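Long-range contact in (2Z,6E)-hedycaryol synthase (Kitasatospora setae, PDB 4MC3), which converts (2E,6E)-farnesyl diphosphate and water into (2Z,6E)-hedycaryol, releasing diphosphate, with magnesium as cofactor: residues V220-S225 against Q235-T240. Sequence-based numbering, arbitrary orientation.
Sequences VNDVFS and QHNAVT
Asp222, on the final modelled turns of helix 204-225, comes closest to Asn237, the residue just before helix 238-246, with their CA atoms 5.5 Å apart. This is an N-cap docked against the NXXXSXXXE motif of a class I terpene cyclase, and it illustrates how a helix that probably contributes magnesium ligands can be tied to the chain that follows it. Asn237 works in two directions. Its CG lies anti to the backbone N (chi1 -177°), and the end of the side chain comes nearer to Asp222, whose backbone O accepts from Asn237 ND2 at 2.9 Å in a fairly straight bond. That acceptor lies almost in the Asn237 amide plane, while the C=O...ND2 angle at Asp222 O is 113° and the donor is tilted somewhat from the carbonyl plane. The other amide atom, OD1, accepts from Val239 N and caps the new helix.

Asp222 answers with its carboxylate: OD2 receives Ala238 N at 2.9 Å from above the carboxylate plane, so an amide of the helix's first turn is satisfied from outside the helix. Tyr171 OH also bonds OD2, while OD1 forms a salt bridge with Arg175, which probably binds the substrate. Alongside, the two valines cross at about a right angle, Val223 CG2 meeting Val239 CG2 at 4.1 Å, and both also rest on Val257 of helix 250-282. Asn221, which touches the bound nerolidol, and Ser225 are inferred ligands of the third magnesium; Ser225 OG donates to Asn221 O, 2.9 Å away, from above the carbonyl plane. A water beside the carboxylate donates to Asp222 OD1 at 2.6 Å and, weakly, to His236 O.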
# COMPACT_ATOMS: atom_id res chain seq x y z
N VAL A 220 2.85 9.14 -8.37
CA VAL A 220 4.23 9.03 -8.87
C VAL A 220 4.36 7.71 -9.64
O VAL A 220 4.92 7.70 -10.76
CB VAL A 220 5.25 9.15 -7.71
CG1 VAL A 220 6.64 8.67 -8.13
CG2 VAL A 220 5.22 10.56 -7.20
N ASN A 221 3.86 6.61 -9.08
CA ASN A 221 3.80 5.30 -9.77
C ASN A 221 3.13 5.43 -11.15
O ASN A 221 3.65 4.92 -12.12
CB ASN A 221 3.15 4.20 -8.91
CG ASN A 221 2.97 2.86 -9.63
OD1 ASN A 221 2.00 2.66 -10.37
ND2 ASN A 221 3.88 1.92 -9.37
N ASP A 222 2.02 6.17 -11.23
CA ASP A 222 1.29 6.31 -12.48
C ASP A 222 2.19 6.98 -13.54
O ASP A 222 2.19 6.58 -14.70
CB ASP A 222 0.01 7.14 -12.30
CG ASP A 222 -1.13 6.40 -11.64
OD1 ASP A 222 -0.99 5.24 -11.21
OD2 ASP A 222 -2.23 7.02 -11.55
N VAL A 223 2.91 8.01 -13.14
CA VAL A 223 3.78 8.72 -14.07
C VAL A 223 4.89 7.81 -14.61
O VAL A 223 5.18 7.81 -15.82
CB VAL A 223 4.36 10.00 -13.45
CG1 VAL A 223 5.43 10.64 -14.34
CG2 VAL A 223 3.25 11.01 -13.15
N PHE A 224 5.52 7.07 -13.71
CA PHE A 224 6.54 6.06 -14.11
C PHE A 224 6.01 4.85 -14.88
O PHE A 224 6.78 4.16 -15.53
CB PHE A 224 7.39 5.61 -12.91
CG PHE A 224 8.40 6.64 -12.46
CD1 PHE A 224 8.19 7.44 -11.36
CD2 PHE A 224 9.60 6.80 -13.17
CE1 PHE A 224 9.13 8.39 -10.95
CE2 PHE A 224 10.54 7.75 -12.77
CZ PHE A 224 10.30 8.55 -11.67
N SER A 225 4.70 4.60 -14.80
CA SER A 225 4.03 3.46 -15.40
C SER A 225 3.44 3.75 -16.77
O SER A 225 3.12 2.81 -17.50
CB SER A 225 2.87 3.02 -14.49
OG SER A 225 3.34 2.31 -13.38
N GLN A 235 -5.97 1.51 -18.77
CA GLN A 235 -6.58 2.82 -18.84
C GLN A 235 -6.49 3.54 -17.48
O GLN A 235 -6.68 4.77 -17.40
CB GLN A 235 -8.06 2.62 -19.25
CG GLN A 235 -8.66 3.70 -20.13
CD GLN A 235 -7.92 3.93 -21.44
OE1 GLN A 235 -7.20 3.05 -21.94
NE2 GLN A 235 -8.09 5.12 -22.02
N HIS A 236 -6.20 2.76 -16.42
CA HIS A 236 -6.43 3.19 -15.04
C HIS A 236 -5.17 3.82 -14.52
O HIS A 236 -4.41 3.21 -13.73
CB HIS A 236 -6.95 2.05 -14.14
CG HIS A 236 -8.30 1.57 -14.53
ND1 HIS A 236 -8.51 0.66 -15.54
CD2 HIS A 236 -9.53 1.91 -14.07
CE1 HIS A 236 -9.81 0.45 -15.68
NE2 HIS A 236 -10.45 1.19 -14.79
N ASN A 237 -5.00 5.08 -14.91
CA ASN A 237 -3.76 5.83 -14.72
C ASN A 237 -4.17 7.27 -14.81
O ASN A 237 -4.84 7.68 -15.75
CB ASN A 237 -2.75 5.45 -15.78
CG ASN A 237 -1.40 6.12 -15.62
OD1 ASN A 237 -1.28 7.33 -15.66
ND2 ASN A 237 -0.35 5.30 -15.46
N ALA A 238 -3.76 8.06 -13.84
CA ALA A 238 -4.19 9.45 -13.77
C ALA A 238 -3.73 10.23 -15.00
O ALA A 238 -4.41 11.15 -15.45
CB ALA A 238 -3.66 10.11 -12.51
N VAL A 239 -2.55 9.92 -15.52
CA VAL A 239 -2.04 10.62 -16.69
C VAL A 239 -2.99 10.42 -17.86
O VAL A 239 -3.44 11.38 -18.52
CB VAL A 239 -0.64 10.16 -17.06
CG1 VAL A 239 -0.20 10.88 -18.34
CG2 VAL A 239 0.34 10.45 -15.95
N THR A 240 -3.29 9.18 -18.11
CA THR A 240 -4.20 8.79 -19.20
C THR A 240 -5.58 9.39 -19.03
O THR A 240 -6.19 9.82 -19.98
CB THR A 240 -4.27 7.25 -19.28
OG1 THR A 240 -2.94 6.78 -19.43
CG2 THR A 240 -5.12 6.79 -20.44
O HOH W 1 -1.18 2.92 -12.44